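Local coordinates for putative XRE-family transcriptional regulator (Rhodococcus sp., PDB 2OFY), which probably binds DNA through a helix-turn-helix domain of the XRE family and so is likely to regulate transcription, at the interface of chains A and B. Sequence-based numbering; all coordinates share one arbitrary frame. Chains: chain A/B, Putative XRE-family transcriptional regulator.

Contact 1: the interface of chains A and B. Residues chain A 17, 57, 60, 71, 74-75; chain B 57, 71, 75.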
loop_
_atom_site.group_PDB
_atom_site.type_symbol
_atom_site.label_atom_id
_atom_site.label_comp_id
_atom_site.label_asym_id
_atom_site.label_seq_id
_atom_site.Cartn_x
_atom_site.Cartn_y
_atom_site.Cartn_z
ATOM N N LEU A 17 -5.455 3.129 -9.961
ATOM C CA LEU A 17 -4.064 3.141 -9.510
ATOM C C LEU A 17 -3.169 2.862 -10.708
ATOM O O LEU A 17 -2.173 3.551 -10.932
ATOM C CB LEU A 17 -3.868 2.095 -8.397
ATOM C CG LEU A 17 -2.408 1.926 -7.954
ATOM C CD1 LEU A 17 -1.788 3.215 -7.321
ATOM C CD2 LEU A 17 -2.363 0.742 -6.990
ATOM N N PHE A 57 1.633 -3.165 -0.967
ATOM C CA PHE A 57 2.053 -1.821 -0.549
ATOM C C PHE A 57 3.507 -1.555 -0.959
ATOM O O PHE A 57 3.824 -0.476 -1.512
ATOM C CB PHE A 57 2.009 -1.714 0.992
ATOM C CG PHE A 57 2.505 -0.388 1.484
ATOM C CD1 PHE A 57 1.748 0.776 1.283
ATOM C CD2 PHE A 57 3.754 -0.292 2.126
ATOM C CE1 PHE A 57 2.255 2.010 1.692
ATOM C CE2 PHE A 57 4.235 0.958 2.547
ATOM C CZ PHE A 57 3.491 2.092 2.312
ATOM N N ILE A 60 3.986 -0.954 -4.766
ATOM C CA ILE A 60 3.493 0.335 -5.239
ATOM C C ILE A 60 4.442 1.451 -4.739
ATOM O O ILE A 60 4.763 2.407 -5.484
ATOM C CB ILE A 60 2.051 0.550 -4.815
ATOM C CG1 ILE A 60 1.137 -0.533 -5.421
ATOM C CG2 ILE A 60 1.607 1.940 -5.153
ATOM C CD1 ILE A 60 1.213 -0.680 -6.965
ATOM N N LEU A 71 2.993 8.959 -2.736
ATOM C CA LEU A 71 1.915 7.985 -2.425
ATOM C C LEU A 71 0.664 8.695 -1.903
ATOM O O LEU A 71 -0.427 8.202 -2.118
ATOM C CB LEU A 71 2.391 6.993 -1.387
ATOM C CG LEU A 71 3.475 6.014 -1.890
ATOM C CD1 LEU A 71 4.003 5.078 -0.829
ATOM C CD2 LEU A 71 2.964 5.204 -3.069
ATOM N N VAL A 74 -1.232 9.875 -4.821
ATOM C CA VAL A 74 -1.855 8.727 -5.490
ATOM C C VAL A 74 -3.103 8.242 -4.718
ATOM O O VAL A 74 -4.156 8.074 -5.323
ATOM C CB VAL A 74 -0.824 7.593 -5.605
ATOM C CG1 VAL A 74 -1.477 6.209 -5.931
ATOM C CG2 VAL A 74 0.230 7.967 -6.692
ATOM N N ALA A 75 -2.953 8.047 -3.410
ATOM C CA ALA A 75 -4.069 7.559 -2.571
ATOM C C ALA A 75 -5.259 8.516 -2.614
ATOM O O ALA A 75 -6.390 8.081 -2.473
ATOM C CB ALA A 75 -3.612 7.339 -1.154
ATOM N N PHE B 57 -1.425 -2.589 -0.638
ATOM C CA PHE B 57 -1.362 -1.134 -0.729
ATOM C C PHE B 57 -2.623 -0.451 -0.222
ATOM O O PHE B 57 -2.515 0.510 0.591
ATOM C CB PHE B 57 -1.164 -0.704 -2.240
ATOM C CG PHE B 57 -1.154 0.795 -2.394
ATOM C CD1 PHE B 57 -0.036 1.526 -1.885
ATOM C CD2 PHE B 57 -2.241 1.457 -2.947
ATOM C CE1 PHE B 57 -0.042 2.947 -1.947
ATOM C CE2 PHE B 57 -2.224 2.858 -3.066
ATOM C CZ PHE B 57 -1.117 3.572 -2.544
ATOM N N LEU B 71 1.403 8.608 3.761
ATOM C CA LEU B 71 1.934 7.350 3.194
ATOM C C LEU B 71 3.411 7.416 2.811
ATOM O O LEU B 71 4.175 6.425 2.942
ATOM C CB LEU B 71 1.121 6.920 1.983
ATOM C CG LEU B 71 -0.154 6.179 2.286
ATOM C CD1 LEU B 71 -0.813 5.916 0.920
ATOM C CD2 LEU B 71 0.144 4.845 3.044
ATOM N N ALA B 75 6.180 4.795 4.170
ATOM C CA ALA B 75 7.087 4.059 3.290
ATOM C C ALA B 75 8.561 4.205 3.702
ATOM O O ALA B 75 9.339 3.221 3.709
ATOM C CB ALA B 75 6.850 4.489 1.806
#
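B:Phe57 pushes its ring into chain A, where A:Ile60 meets it at about a right angle and lays its CG2 methyl over one face, 3.8 Å from the ring centroid. With CG turned anti to the backbone N (chi1 177°), the ring is carried away from its own helix start and in among A:Ile60, A:Leu71 and A:Leu17, with A:Leu71 CD2 3.9 Å from B:Phe57 CE1. The packing is tight where the two helix starts meet: A:Phe57 CA lies 3.5 Å from B:Phe57 CA, so the two backbones touch. A:Leu71 and B:Leu71 also meet, CB to CB at 3.6 Å. Each sends a CD1 methyl across, to B:Ala75 and A:Ala75, A:Leu71 CD1 ending 3.9 Å from B:Ala75 CB. A:Phe57 runs antiparallel past B:Leu71, its CE1 rim 3.8 Å from the CD2 methyl. Contact is looser along the CD2 side of B:Phe57, where A:Leu17 CD2 stands 4.1 Å from B:Phe57 CD2, and at its tip, where A:Val74 CG1 lies 4.3 Å from B:Phe57 CZ. An alanine in place of B:Phe57 would probably leave A:Ile60 CG2 and A:Leu71 CD2 without their aromatic partner and open a gap between the chains. The patch gives this pairing of chains, possibly a dimer, its apolar centre.

Contact 2: the interface of chains A and B. Residues chain A 13-14, 17, 74, 78, 80; chain B 57-58.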
loop_
_atom_site.group_PDB
_atom_site.type_symbol
_atom_site.label_atom_id
_atom_site.label_comp_id
_atom_site.label_asym_id
_atom_site.label_seq_id
_atom_site.Cartn_x
_atom_site.Cartn_y
_atom_site.Cartn_z
ATOM N N ARG A 13 -10.627 0.660 -7.955
ATOM C CA ARG A 13 -9.430 1.280 -7.334
ATOM C C ARG A 13 -8.119 0.800 -7.940
ATOM O O ARG A 13 -7.178 1.577 -8.157
ATOM C CB ARG A 13 -9.365 0.956 -5.834
ATOM C CG ARG A 13 -10.415 1.593 -5.003
ATOM C CD ARG A 13 -9.980 1.452 -3.531
ATOM N NE ARG A 13 -11.074 1.805 -2.650
ATOM C CZ ARG A 13 -11.858 0.925 -2.039
ATOM N NH1 ARG A 13 -11.665 -0.387 -2.189
ATOM N NH2 ARG A 13 -12.841 1.358 -1.284
ATOM N N GLY A 14 -8.046 -0.507 -8.181
ATOM C CA GLY A 14 -6.867 -1.127 -8.812
ATOM C C GLY A 14 -6.654 -0.512 -10.179
ATOM O O GLY A 14 -5.539 -0.186 -10.573
ATOM N N LEU A 17 -5.455 3.129 -9.961
ATOM C CA LEU A 17 -4.064 3.141 -9.510
ATOM C C LEU A 17 -3.169 2.862 -10.708
ATOM O O LEU A 17 -2.173 3.551 -10.932
ATOM C CB LEU A 17 -3.868 2.095 -8.397
ATOM C CG LEU A 17 -2.408 1.926 -7.954
ATOM C CD1 LEU A 17 -1.788 3.215 -7.321
ATOM C CD2 LEU A 17 -2.363 0.742 -6.990
ATOM N N VAL A 74 -1.232 9.875 -4.821
ATOM C CA VAL A 74 -1.855 8.727 -5.490
ATOM C C VAL A 74 -3.103 8.242 -4.718
ATOM O O VAL A 74 -4.156 8.074 -5.323
ATOM C CB VAL A 74 -0.824 7.593 -5.605
ATOM C CG1 VAL A 74 -1.477 6.209 -5.931
ATOM C CG2 VAL A 74 0.230 7.967 -6.692
ATOM N N VAL A 78 -8.832 7.905 -4.449
ATOM C CA VAL A 78 -9.788 6.902 -3.983
ATOM C C VAL A 78 -10.418 7.186 -2.624
ATOM O O VAL A 78 -9.885 7.963 -1.811
ATOM C CB VAL A 78 -9.152 5.528 -3.870
ATOM C CG1 VAL A 78 -8.822 4.989 -5.227
ATOM C CG2 VAL A 78 -7.887 5.610 -2.957
ATOM N N PHE A 80 -12.093 5.171 0.873
ATOM C CA PHE A 80 -12.068 4.005 1.720
ATOM C C PHE A 80 -13.156 4.230 2.715
ATOM O O PHE A 80 -13.387 5.380 3.113
ATOM C CB PHE A 80 -10.737 3.903 2.472
ATOM C CG PHE A 80 -9.520 4.043 1.585
ATOM C CD1 PHE A 80 -9.243 3.093 0.605
ATOM C CD2 PHE A 80 -8.675 5.122 1.722
ATOM C CE1 PHE A 80 -8.136 3.205 -0.169
ATOM C CE2 PHE A 80 -7.597 5.241 0.975
ATOM C CZ PHE A 80 -7.318 4.317 -0.023
ATOM N N PHE B 57 -1.425 -2.589 -0.638
ATOM C CA PHE B 57 -1.362 -1.134 -0.729
ATOM C C PHE B 57 -2.623 -0.451 -0.222
ATOM O O PHE B 57 -2.515 0.510 0.591
ATOM C CB PHE B 57 -1.164 -0.704 -2.240
ATOM C CG PHE B 57 -1.154 0.795 -2.394
ATOM C CD1 PHE B 57 -0.036 1.526 -1.885
ATOM C CD2 PHE B 57 -2.241 1.457 -2.947
ATOM C CE1 PHE B 57 -0.042 2.947 -1.947
ATOM C CE2 PHE B 57 -2.224 2.858 -3.066
ATOM C CZ PHE B 57 -1.117 3.572 -2.544
ATOM N N PHE B 58 -3.824 -0.875 -0.685
ATOM C CA PHE B 58 -5.046 -0.176 -0.335
ATOM C C PHE B 58 -5.427 -0.369 1.144
ATOM O O PHE B 58 -6.106 0.456 1.714
ATOM C CB PHE B 58 -6.145 -0.562 -1.281
ATOM C CG PHE B 58 -5.962 0.083 -2.641
ATOM C CD1 PHE B 58 -5.926 1.484 -2.739
ATOM C CD2 PHE B 58 -5.871 -0.678 -3.789
ATOM C CE1 PHE B 58 -5.819 2.123 -3.983
ATOM C CE2 PHE B 58 -5.734 -0.050 -5.045
ATOM C CZ PHE B 58 -5.692 1.353 -5.118
#
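B:Phe58, the second residue of helix 57-67, packs its ring against A:Arg13 and A:Leu17 of helix 8-25 in this XRE-family helix-turn-helix protein. Aliphatic contacts come first. A:Arg13 covers one face with its CB, 3.7 Å above the plane and toward the rim, while the opposite face rests on CD2 of B:Phe57, so the ring is clasped between the two chains. The arginine chain, extended from CG to NE, crosses the ring obliquely and carries the guanidinium past it, turned 47° from its plane, so that CB and CD make the contact, CD 4.1 Å from B:Phe58 CD1. A:Leu17 slides past in the opposite direction and brings CB to 3.8 Å from B:Phe58 CZ. A:Val78 CG2 adds a looser touch at CE1. Between the aromatic residues the meeting is edgewise: B:Phe58 CD1 lies in the plane of the A:Phe80 ring, at its edge, 3.8 Å from CE1. Backbone is reached by B:Phe58 CZ, 3.4 Å from the carbonyl oxygen O of A:Arg13. With CG anti to the carbonyl carbon (chi1 -74°), B:Phe58 points its ring between helix 8-25 and the A:Val78 to A:Phe80 segment, and the A:Gly14 backbone borders it, CA 4.1 Å from B:Phe58 CE2.

Contact 3: the interface of chains A and B. Residues chain A 70-72, 75; chain B 69-72.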
loop_
_atom_site.group_PDB
_atom_site.type_symbol
_atom_site.label_atom_id
_atom_site.label_comp_id
_atom_site.label_asym_id
_atom_site.label_seq_id
_atom_site.Cartn_x
_atom_site.Cartn_y
_atom_site.Cartn_z
ATOM N N SER A 70 4.371 10.996 -5.249
ATOM C CA SER A 70 4.015 10.874 -3.833
ATOM C C SER A 70 2.846 9.910 -3.656
ATOM O O SER A 70 1.842 10.026 -4.360
ATOM C CB SER A 70 3.611 12.245 -3.250
ATOM O OG SER A 70 2.876 12.114 -2.031
ATOM N N LEU A 71 2.993 8.959 -2.736
ATOM C CA LEU A 71 1.915 7.985 -2.425
ATOM C C LEU A 71 0.664 8.695 -1.903
ATOM O O LEU A 71 -0.427 8.202 -2.118
ATOM C CB LEU A 71 2.391 6.993 -1.387
ATOM C CG LEU A 71 3.475 6.014 -1.890
ATOM C CD1 LEU A 71 4.003 5.078 -0.829
ATOM C CD2 LEU A 71 2.964 5.204 -3.069
ATOM N N ASP A 72 0.830 9.805 -1.196
ATOM C CA ASP A 72 -0.341 10.561 -0.711
ATOM C C ASP A 72 -1.108 11.154 -1.863
ATOM O O ASP A 72 -2.355 11.148 -1.832
ATOM C CB ASP A 72 0.103 11.640 0.261
ATOM C CG ASP A 72 0.718 11.027 1.433
ATOM O OD1 ASP A 72 -0.033 10.350 2.184
ATOM O OD2 ASP A 72 1.966 11.059 1.502
ATOM N N ALA A 75 -2.953 8.047 -3.410
ATOM C CA ALA A 75 -4.069 7.559 -2.571
ATOM C C ALA A 75 -5.259 8.516 -2.614
ATOM O O ALA A 75 -6.390 8.081 -2.473
ATOM C CB ALA A 75 -3.612 7.339 -1.154
ATOM N N LEU B 69 -1.960 9.845 8.729
ATOM C CA LEU B 69 -0.552 9.641 8.435
ATOM C C LEU B 69 -0.240 9.841 6.979
ATOM O O LEU B 69 -1.034 9.445 6.093
ATOM C CB LEU B 69 -0.136 8.217 8.760
ATOM C CG LEU B 69 -0.320 7.699 10.170
ATOM C CD1 LEU B 69 0.123 6.244 10.156
ATOM C CD2 LEU B 69 0.533 8.554 11.164
ATOM N N SER B 70 0.946 10.369 6.722
ATOM C CA SER B 70 1.428 10.464 5.348
ATOM C C SER B 70 1.925 9.091 4.874
ATOM O O SER B 70 2.815 8.507 5.504
ATOM C CB SER B 70 2.597 11.460 5.303
ATOM O OG SER B 70 3.295 11.409 4.072
ATOM N N LEU B 71 1.403 8.608 3.761
ATOM C CA LEU B 71 1.934 7.350 3.194
ATOM C C LEU B 71 3.411 7.416 2.811
ATOM O O LEU B 71 4.175 6.425 2.942
ATOM C CB LEU B 71 1.121 6.920 1.983
ATOM C CG LEU B 71 -0.154 6.179 2.286
ATOM C CD1 LEU B 71 -0.813 5.916 0.920
ATOM C CD2 LEU B 71 0.144 4.845 3.044
ATOM N N ASP B 72 3.866 8.586 2.364
ATOM C CA ASP B 72 5.284 8.721 2.034
ATOM C C ASP B 72 6.118 8.528 3.306
ATOM O O ASP B 72 7.160 7.865 3.277
ATOM C CB ASP B 72 5.525 10.084 1.421
ATOM C CG ASP B 72 4.968 10.190 -0.005
ATOM O OD1 ASP B 72 4.907 9.168 -0.736
ATOM O OD2 ASP B 72 4.640 11.322 -0.400
HETATM O O HOH W 1 -2.527 8.961 3.609
HETATM O O HOH W 2 3.247 13.448 1.072
#
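This is a polar, largely reciprocal helix-start interface in which A:Asp72 and B:Asp72 each bind the beginning of the other chain's helix, joining the two copies in the deposited assembly. A:Asp72 OD1 accepts from the backbone N of B:Leu71 at 2.8 Å through its syn lone pair. Its second oxygen, OD2, takes two donors from opposite faces of the carboxylate plane. The backbone N of B:Asp72 comes on the syn side at 3.2 Å, with a nearly straight bond (167° at H), and the hydroxyl OG of B:Ser70 comes from above the plane at 2.9 Å. In the return direction, B:Asp72 OD1 is met by A:Leu71 N at 2.8 Å, 26° out of the carboxylate plane, while OD2 receives the A:Ser70 hydroxyl OG at 2.5 Å; A:Asp72 N makes no matching bond to B:Asp72. Both serines hold OG anti to the backbone N (chi1 162° for A:Ser70), which directs the hydroxyl across to the opposing aspartate. Water 2 bridges the carboxylates, 2.7 Å from A:Asp72 OD2 and 2.9 Å from B:Asp72 OD2, and water 1 connects A:Asp72 OD1 to the carbonyl of B:Leu69. The nearby helix N-termini would be expected to stabilise negative charge on both aspartates. The site lies where the loops carrying A:Ser70 and B:Ser70 turn into helix 71-75 of chain A and helix 71-80 of chain B.

Contact 1 sits between the others, with its C-alpha centre about 7 Å from that of contact 2 and about 6 Å from that of contact 3; contacts 2 and 3 are about 11 Å apart. A:Leu17, A:Val74 and B:Phe57 belong to both contacts 1 and 2, whereas A:Leu71, A:Ala75 and B:Leu71 join contacts 1 and 3. Helix 71-75 of chain A contributes to all three. One continuous surface therefore combines an apolar centre with an aromatic flank and a hydrogen-bonded flank. Its residues could act together in dimerisation, although the structure alone does not show that this pairing exists in solution.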